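Local atomic coordinates of mucus binding protein (Lactobacillus reuteri, PDB entry 3I57), a protein that probably binds mucus and immunoglobulins at the bacterial cell surface, the present chain being a single type 2 repeat of the long, cell-wall-anchored, calcium-binding protein. Residues G11-M16 / F73-E78; K94-T99 / V118-N123; H5-D10 / L17-L22. All coordinates share one frame; numbering follows the deposited sequence.

Contact 1 (G11-M16 / F73-E78)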
# COMPACT_ATOMS: atom_id res chain seq x y z
N GLY A 11 -1.22 1.49 -19.74
CA GLY A 11 -1.63 0.14 -20.11
C GLY A 11 -2.10 -0.70 -18.94
O GLY A 11 -2.54 -1.84 -19.13
N GLU A 12 -2.04 -0.14 -17.73
CA GLU A 12 -2.58 -0.87 -16.58
C GLU A 12 -4.04 -0.54 -16.41
O GLU A 12 -4.80 -1.38 -15.96
CB GLU A 12 -1.84 -0.55 -15.28
CG GLU A 12 -0.39 -0.98 -15.30
CD GLU A 12 0.24 -1.06 -13.92
OE1 GLU A 12 -0.47 -0.98 -12.88
OE2 GLU A 12 1.46 -1.21 -13.89
N THR A 13 -4.41 0.70 -16.73
CA THR A 13 -5.77 1.17 -16.52
C THR A 13 -6.50 1.34 -17.86
O THR A 13 -7.67 1.72 -17.86
CB THR A 13 -5.81 2.51 -15.75
OG1 THR A 13 -5.04 3.51 -16.45
CG2 THR A 13 -5.23 2.33 -14.36
N ASP A 14 -5.81 1.00 -18.95
CA ASP A 14 -6.30 1.20 -20.32
C ASP A 14 -6.92 2.59 -20.45
O ASP A 14 -8.10 2.74 -20.75
CB ASP A 14 -7.32 0.13 -20.69
CG ASP A 14 -6.68 -1.21 -20.91
OD1 ASP A 14 -5.45 -1.25 -21.08
OD2 ASP A 14 -7.42 -2.23 -20.90
N GLN A 15 -6.09 3.61 -20.23
CA GLN A 15 -6.53 5.01 -20.20
C GLN A 15 -5.58 5.85 -21.06
O GLN A 15 -4.36 5.71 -20.95
CB GLN A 15 -6.50 5.52 -18.76
CG GLN A 15 -6.37 7.02 -18.60
CD GLN A 15 -7.70 7.74 -18.69
OE1 GLN A 15 -7.87 8.67 -19.49
NE2 GLN A 15 -8.66 7.31 -17.88
N MET A 16 -6.12 6.67 -21.95
CA MET A 16 -5.26 7.55 -22.75
C MET A 16 -4.88 8.74 -21.90
O MET A 16 -5.74 9.36 -21.27
CB MET A 16 -5.93 8.01 -24.06
CG MET A 16 -4.94 8.75 -25.01
SD MET A 16 -5.56 8.97 -26.71
CE MET A 16 -6.53 10.46 -26.44
N PHE A 73 2.62 2.63 -21.33
CA PHE A 73 3.36 2.56 -20.08
C PHE A 73 2.72 1.63 -19.07
O PHE A 73 1.51 1.39 -19.10
CB PHE A 73 3.39 3.94 -19.42
CG PHE A 73 4.01 5.00 -20.26
CD1 PHE A 73 5.34 5.33 -20.10
CD2 PHE A 73 3.28 5.66 -21.22
CE1 PHE A 73 5.93 6.33 -20.88
CE2 PHE A 73 3.87 6.66 -22.03
CZ PHE A 73 5.19 6.97 -21.85
N LYS A 74 3.52 1.13 -18.14
CA LYS A 74 2.99 0.53 -16.93
C LYS A 74 3.33 1.44 -15.75
O LYS A 74 3.98 2.48 -15.92
CB LYS A 74 3.54 -0.89 -16.73
CG LYS A 74 3.20 -1.84 -17.84
CD LYS A 74 3.85 -3.22 -17.57
CE LYS A 74 3.16 -4.34 -18.34
NZ LYS A 74 1.68 -4.26 -18.13
N HIS A 75 2.92 1.05 -14.55
CA HIS A 75 3.26 1.88 -13.37
C HIS A 75 4.59 1.39 -12.80
O HIS A 75 4.74 0.19 -12.55
CB HIS A 75 2.19 1.73 -12.29
CG HIS A 75 0.84 2.24 -12.68
ND1 HIS A 75 -0.15 2.48 -11.75
CD2 HIS A 75 0.33 2.59 -13.88
CE1 HIS A 75 -1.23 2.93 -12.37
NE2 HIS A 75 -0.96 3.00 -13.67
N HIS A 76 5.56 2.28 -12.63
CA HIS A 76 6.79 1.91 -11.96
C HIS A 76 6.53 1.59 -10.48
O HIS A 76 5.77 2.29 -9.80
CB HIS A 76 7.86 3.01 -12.09
CG HIS A 76 9.16 2.60 -11.48
ND1 HIS A 76 9.95 1.61 -12.03
CD2 HIS A 76 9.73 2.93 -10.29
CE1 HIS A 76 10.99 1.40 -11.24
NE2 HIS A 76 10.88 2.19 -10.18
N ARG A 77 7.12 0.50 -9.99
CA ARG A 77 6.97 0.10 -8.60
C ARG A 77 8.31 -0.05 -7.90
O ARG A 77 9.33 -0.33 -8.54
CB ARG A 77 6.18 -1.21 -8.51
CG ARG A 77 4.71 -1.02 -8.91
CD ARG A 77 3.89 -2.30 -8.92
NE ARG A 77 2.48 -1.96 -9.14
CZ ARG A 77 1.95 -1.76 -10.34
NH1 ARG A 77 2.70 -1.89 -11.42
NH2 ARG A 77 0.67 -1.43 -10.45
N GLU A 78 8.30 0.15 -6.59
CA GLU A 78 9.50 -0.04 -5.78
C GLU A 78 9.09 -0.63 -4.43
O GLU A 78 8.07 -0.26 -3.85
CB GLU A 78 10.24 1.29 -5.59
CG GLU A 78 9.36 2.41 -5.02
CD GLU A 78 10.12 3.72 -4.80
OE1 GLU A 78 10.33 4.44 -5.81
OE2 GLU A 78 10.50 4.02 -3.63

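Contact 2 (K94-T99 / V118-N123)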
# COMPACT_ATOMS: atom_id res chain seq x y z
N LYS A 94 0.82 -1.84 12.73
CA LYS A 94 -0.37 -1.74 13.56
C LYS A 94 -0.00 -2.09 14.99
O LYS A 94 0.88 -2.91 15.21
CB LYS A 94 -1.54 -2.57 12.99
CG LYS A 94 -1.89 -3.86 13.71
CD LYS A 94 -3.09 -4.52 13.07
CE LYS A 94 -2.76 -5.98 12.77
NZ LYS A 94 -3.98 -6.74 12.42
N THR A 95 -0.67 -1.45 15.94
CA THR A 95 -0.39 -1.70 17.35
C THR A 95 -1.68 -2.17 18.03
O THR A 95 -2.74 -1.53 17.89
CB THR A 95 0.20 -0.44 18.01
OG1 THR A 95 1.45 -0.11 17.38
CG2 THR A 95 0.42 -0.64 19.52
N LEU A 96 -1.61 -3.32 18.70
CA LEU A 96 -2.76 -3.84 19.43
C LEU A 96 -2.51 -3.73 20.93
O LEU A 96 -1.37 -3.76 21.39
CB LEU A 96 -2.99 -5.32 19.10
CG LEU A 96 -3.17 -5.71 17.63
CD1 LEU A 96 -3.56 -7.20 17.57
CD2 LEU A 96 -4.27 -4.86 17.02
N THR A 97 -3.60 -3.65 21.70
CA THR A 97 -3.50 -3.45 23.13
C THR A 97 -4.20 -4.58 23.89
O THR A 97 -5.34 -4.94 23.59
CB THR A 97 -4.15 -2.10 23.55
OG1 THR A 97 -3.45 -1.02 22.93
CG2 THR A 97 -4.11 -1.90 25.07
N GLU A 98 -3.49 -5.14 24.86
CA GLU A 98 -4.09 -6.13 25.74
C GLU A 98 -4.57 -5.38 26.99
O GLU A 98 -3.84 -4.54 27.51
CB GLU A 98 -3.05 -7.19 26.12
CG GLU A 98 -3.45 -7.93 27.40
CD GLU A 98 -2.39 -8.93 27.84
OE1 GLU A 98 -1.22 -8.50 27.96
OE2 GLU A 98 -2.76 -10.11 28.09
N THR A 99 -5.80 -5.66 27.45
CA THR A 99 -6.34 -5.01 28.65
C THR A 99 -6.74 -6.07 29.65
O THR A 99 -7.49 -7.00 29.31
CB THR A 99 -7.62 -4.20 28.31
OG1 THR A 99 -7.29 -3.22 27.34
CG2 THR A 99 -8.16 -3.49 29.55
N VAL A 118 1.42 -4.67 21.52
CA VAL A 118 2.28 -5.31 20.55
C VAL A 118 2.11 -4.58 19.22
O VAL A 118 1.07 -3.94 18.94
CB VAL A 118 1.99 -6.84 20.33
CG1 VAL A 118 2.24 -7.67 21.64
CG2 VAL A 118 0.57 -7.05 19.81
N THR A 119 3.17 -4.62 18.42
CA THR A 119 3.17 -3.95 17.12
C THR A 119 3.54 -4.92 16.03
O THR A 119 4.49 -5.71 16.19
CB THR A 119 4.19 -2.78 17.15
OG1 THR A 119 3.71 -1.79 18.07
CG2 THR A 119 4.35 -2.16 15.77
N PHE A 120 2.78 -4.93 14.93
CA PHE A 120 3.10 -5.75 13.77
C PHE A 120 3.57 -4.87 12.64
O PHE A 120 3.22 -3.69 12.61
CB PHE A 120 1.85 -6.47 13.26
CG PHE A 120 1.32 -7.47 14.24
CD1 PHE A 120 1.70 -8.80 14.14
CD2 PHE A 120 0.51 -7.07 15.28
CE1 PHE A 120 1.24 -9.72 15.07
CE2 PHE A 120 0.00 -7.99 16.20
CZ PHE A 120 0.38 -9.30 16.10
N THR A 121 4.37 -5.44 11.73
CA THR A 121 4.86 -4.68 10.59
C THR A 121 4.61 -5.45 9.31
O THR A 121 4.45 -6.66 9.32
CB THR A 121 6.40 -4.39 10.67
OG1 THR A 121 7.13 -5.62 10.53
CG2 THR A 121 6.75 -3.75 11.96
N ARG A 122 4.57 -4.72 8.21
CA ARG A 122 4.41 -5.35 6.89
C ARG A 122 5.14 -4.48 5.87
O ARG A 122 5.09 -3.24 5.96
CB ARG A 122 2.93 -5.55 6.55
CG ARG A 122 2.09 -4.26 6.45
CD ARG A 122 0.62 -4.56 6.28
NE ARG A 122 -0.18 -3.33 6.31
CZ ARG A 122 -1.49 -3.29 6.05
NH1 ARG A 122 -2.13 -4.41 5.72
NH2 ARG A 122 -2.14 -2.14 6.10
N ASN A 123 5.85 -5.13 4.95
CA ASN A 123 6.47 -4.41 3.84
C ASN A 123 5.45 -4.24 2.76
O ASN A 123 4.41 -4.84 2.79
CB ASN A 123 7.68 -5.16 3.31
CG ASN A 123 8.86 -5.00 4.22
OD1 ASN A 123 9.86 -4.35 3.88
ND2 ASN A 123 8.73 -5.52 5.41

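Contact 3 (H5-D10 / L17-L22)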
# COMPACT_ATOMS: atom_id res chain seq x y z
N HIS A 5 -1.12 10.55 -35.32
CA HIS A 5 -1.53 10.78 -33.93
C HIS A 5 -0.72 9.87 -33.05
O HIS A 5 -0.74 8.67 -33.23
CB HIS A 5 -3.03 10.42 -33.78
CG HIS A 5 -3.89 11.02 -34.84
ND1 HIS A 5 -4.25 12.36 -34.83
CD2 HIS A 5 -4.44 10.49 -35.95
CE1 HIS A 5 -4.99 12.62 -35.89
NE2 HIS A 5 -5.13 11.51 -36.58
N VAL A 6 -0.03 10.43 -32.08
CA VAL A 6 0.77 9.58 -31.20
C VAL A 6 0.10 9.56 -29.84
O VAL A 6 -0.10 10.60 -29.23
CB VAL A 6 2.20 10.12 -31.05
CG1 VAL A 6 3.00 9.19 -30.14
CG2 VAL A 6 2.85 10.27 -32.41
N GLN A 7 -0.25 8.37 -29.37
CA GLN A 7 -1.13 8.27 -28.21
C GLN A 7 -0.36 7.70 -27.04
O GLN A 7 0.16 6.60 -27.13
CB GLN A 7 -2.36 7.40 -28.54
CG GLN A 7 -3.20 8.03 -29.68
CD GLN A 7 -4.17 7.06 -30.31
OE1 GLN A 7 -5.37 7.36 -30.52
NE2 GLN A 7 -3.69 5.89 -30.62
N TYR A 8 -0.30 8.45 -25.96
CA TYR A 8 0.38 8.02 -24.74
C TYR A 8 -0.63 7.33 -23.80
O TYR A 8 -1.64 7.93 -23.43
CB TYR A 8 1.07 9.22 -24.07
CG TYR A 8 2.23 9.70 -24.88
CD1 TYR A 8 2.02 10.55 -25.96
CD2 TYR A 8 3.52 9.24 -24.65
CE1 TYR A 8 3.05 10.97 -26.75
CE2 TYR A 8 4.59 9.66 -25.44
CZ TYR A 8 4.33 10.53 -26.50
OH TYR A 8 5.35 10.98 -27.31
N ILE A 9 -0.37 6.07 -23.46
CA ILE A 9 -1.38 5.21 -22.83
C ILE A 9 -0.92 4.63 -21.50
O ILE A 9 0.21 4.16 -21.41
CB ILE A 9 -1.70 4.00 -23.73
CG1 ILE A 9 -2.20 4.44 -25.12
CG2 ILE A 9 -2.75 3.09 -23.07
CD1 ILE A 9 -3.26 5.45 -25.01
N ASP A 10 -1.79 4.62 -20.49
CA ASP A 10 -1.55 3.83 -19.26
C ASP A 10 -2.12 2.44 -19.53
O ASP A 10 -3.35 2.26 -19.60
CB ASP A 10 -2.22 4.44 -18.03
CG ASP A 10 -2.06 3.58 -16.77
OD1 ASP A 10 -1.79 2.38 -16.87
OD2 ASP A 10 -2.20 4.14 -15.66
N LEU A 17 -3.59 9.04 -21.88
CA LEU A 17 -3.06 10.11 -21.05
C LEU A 17 -2.87 11.40 -21.82
O LEU A 17 -3.00 12.47 -21.25
CB LEU A 17 -1.71 9.69 -20.48
CG LEU A 17 -1.75 8.38 -19.71
CD1 LEU A 17 -0.29 7.86 -19.61
CD2 LEU A 17 -2.40 8.59 -18.34
N ARG A 18 -2.56 11.30 -23.11
CA ARG A 18 -2.35 12.48 -23.98
C ARG A 18 -2.26 11.99 -25.41
O ARG A 18 -1.88 10.86 -25.68
CB ARG A 18 -1.03 13.16 -23.61
CG ARG A 18 -0.80 14.57 -24.17
CD ARG A 18 0.60 15.08 -23.73
NE ARG A 18 1.69 14.71 -24.66
CZ ARG A 18 2.99 14.81 -24.35
NH1 ARG A 18 3.36 15.19 -23.12
NH2 ARG A 18 3.92 14.50 -25.25
N GLN A 19 -2.66 12.85 -26.34
CA GLN A 19 -2.44 12.57 -27.77
C GLN A 19 -1.78 13.75 -28.44
O GLN A 19 -2.22 14.90 -28.24
CB GLN A 19 -3.76 12.30 -28.48
CG GLN A 19 -3.59 12.04 -30.00
CD GLN A 19 -4.89 11.58 -30.62
OE1 GLN A 19 -5.47 10.58 -30.18
NE2 GLN A 19 -5.35 12.29 -31.66
N ASP A 20 -0.74 13.47 -29.22
CA ASP A 20 -0.04 14.51 -29.96
C ASP A 20 -0.37 14.30 -31.41
O ASP A 20 -0.16 13.19 -31.93
CB ASP A 20 1.49 14.36 -29.80
CG ASP A 20 1.99 14.64 -28.37
OD1 ASP A 20 1.18 15.06 -27.53
OD2 ASP A 20 3.20 14.45 -28.11
N ASP A 21 -0.85 15.36 -32.07
CA ASP A 21 -1.15 15.35 -33.50
C ASP A 21 -0.01 15.99 -34.30
O ASP A 21 0.60 16.97 -33.84
CB ASP A 21 -2.43 16.14 -33.77
CG ASP A 21 -3.67 15.39 -33.37
OD1 ASP A 21 -3.56 14.23 -32.91
OD2 ASP A 21 -4.77 15.96 -33.53
N LEU A 22 0.27 15.43 -35.48
CA LEU A 22 1.25 16.00 -36.41
C LEU A 22 0.64 15.93 -37.80
O LEU A 22 -0.11 15.02 -38.08
CB LEU A 22 2.55 15.16 -36.42
CG LEU A 22 2.90 14.47 -35.10
CD1 LEU A 22 3.84 13.29 -35.33
CD2 LEU A 22 3.55 15.47 -34.19

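Contact 1 (G11-M16 / F73-E78)
The carboxylate of E12 carries this contact, leaning from the hairpin loop over the strand 67-80. Its chain leaves with CG beside the backbone N and runs extended, so that the carboxylate lies almost flat over the H75 ring, the two planes 14° apart, with OE1 above that ring toward its rim. From the far end R77 arrives tip to tip. Its guanidinium grips the acid end-on and nearly coplanar: NH2 meets OE1 of E12 at 2.7 Å, NH1 meets OE2 of E12 at 2.8 Å, and each bond uses a syn lone pair. OE2 has a second donor, H75 N at 2.8 Å, which comes from above the carboxylate plane, and K74 CB packs against E12 OE2 at 3.5 Å. Three N-H groups thus fix the carboxylate's rotation and would probably favour its charged form. An alanine in place of E12 takes away both oxygens, and would probably let R77 wander and leave one face of the H75 ring less well covered. Beneath, H75 is buried, its ND1 hydrogen-bonded to D127 of strand 112-127 and its NE2 to D10, acids that would probably favour a charged imidazole. One backbone bond, G11 N to F73 O at 2.8 Å, pins the start of the loop. Away from this knot the contact loosens: exposed T13 brings just CG2 to 4.4 Å from H75 NE2. Beyond it the exposed D14 and Q15 both face D10, a G1 beta bulge closing the hairpin of the N-terminal beta-grasp, ubiquitin-like part of the repeat.

Contact 2 (K94-T99 / V118-N123)
K94 opens the pairing with two backbone bonds to F120: its N donates to F120 O at 3.0 Å from above the carbonyl plane, and its O accepts from F120 N at 2.8 Å, nearly along the C=O axis. The lysine side chain lies on the same sheet face as the phenyl ring, but its NZ is held by the carbonyls of A171 and S169; what it offers the ring is at most a weak, long cation-pi attraction. T95 follows on the other face, in a non-hydrogen-bonded pair with T119. Both threonines set OG1 anti to the carbonyl carbon, beside the backbone N, and the two hydroxyls meet at 2.9 Å in a side-chain hydrogen bond that bridges the strands where the backbone amides do not. In this close pair T95 CA also lies 3.1 Å from V118 O, a CA-H...O contact. Strands 93-104 and 112-127 run antiparallel, their short segments at 154°, in the Muc B2-like part of the repeat, a beta-grasp fold consistent with its ubiquitin-clan family, and strand 112-127 reaches on to pair with strand 67-80 of the N-terminal part. L96 turns back to the face of K94 and F120. Its N donates to V118 O at 2.8 Å, nearly along the C=O axis, and its O takes V118 N, in the carbonyl plane. CB of L96 packs on CG2 of V118 at 4.0 Å; that methyl sits in the crowded position between the backbone N and the carbonyl carbon. Farther out, L96 crosses the phenylalanine obliquely, its CD1 3.9 Å from CE2 of F120. Y145 touches both L96 and V118, and beyond L96 the pairing runs on along strand 112-127, E98 hydrogen-bonding through its backbone with A116.

Contact 3 (H5-D10 / L17-L22)
The Y8 ring has the guanidinium of R18 over one face, a cation-pi contact with CZ 4.9 Å from the ring centroid and the two planes 56° apart, while R18 O lies at the ring edge. The imidazole of H5 is met at its edge by D21, and the F68 ring meets it too. Both rings belong to the N-terminal beta hairpin of the beta-grasp fold, strand 2-10 against strand 15-24, but they stand on opposite faces of it. On the Y8 side R18, with CG anti to its backbone N and the chain bent at chi3 (88°), folds back to grip D20 side-on, NE to OD1 and NH2 to OD2. Y32 binds both Y8 OH and D20 OD2, so ring and acid share a partner. V6 and L22 continue this face with CG2 to CD1 at 4.3 Å. Between the strands V6 and D20 exchange two backbone bonds, whereas L17 and R18 together face Y8 in a classic beta bulge: Y8 N donates to R18 O, and Y8 O accepts from L17 N at 2.7 Å. On the other face H5, whose side chain is about 8 Å from the bound calcium ion, hydrogen-bonds D66 through NE2. Its ND1 donates almost straight (178°) to OD1 of D21 at 2.8 Å, in the imidazole plane yet above the carboxylate plane, and that same oxygen accepts Q19 NE2 at 2.9 Å on its syn lone pair.

How the contacts relate
Contacts 1 and 3 share strand 15-24 and meet directly: Q15 O of contact 1 probably accepts a hydrogen bond from D10 N of contact 3, and the rings of F73 and Y8 touch. Contact 2 lies on the opposite side of the chain's centre, about 33 Å from contact 1 and 47 Å from contact 3, centre to centre, yet all three reach the same branched mixed sheet. Contact 2 is the most buried, three of six touching residues, against four of twelve in contact 3 and two of seven in contact 1. Contact 3 pairs the two strands of the hairpin whose turn is in contact 1, with charged and aromatic groups; contact 2 relies on backbone bonds, a largely apolar face and a threonine pair; contact 1 depends chiefly on one carboxylate.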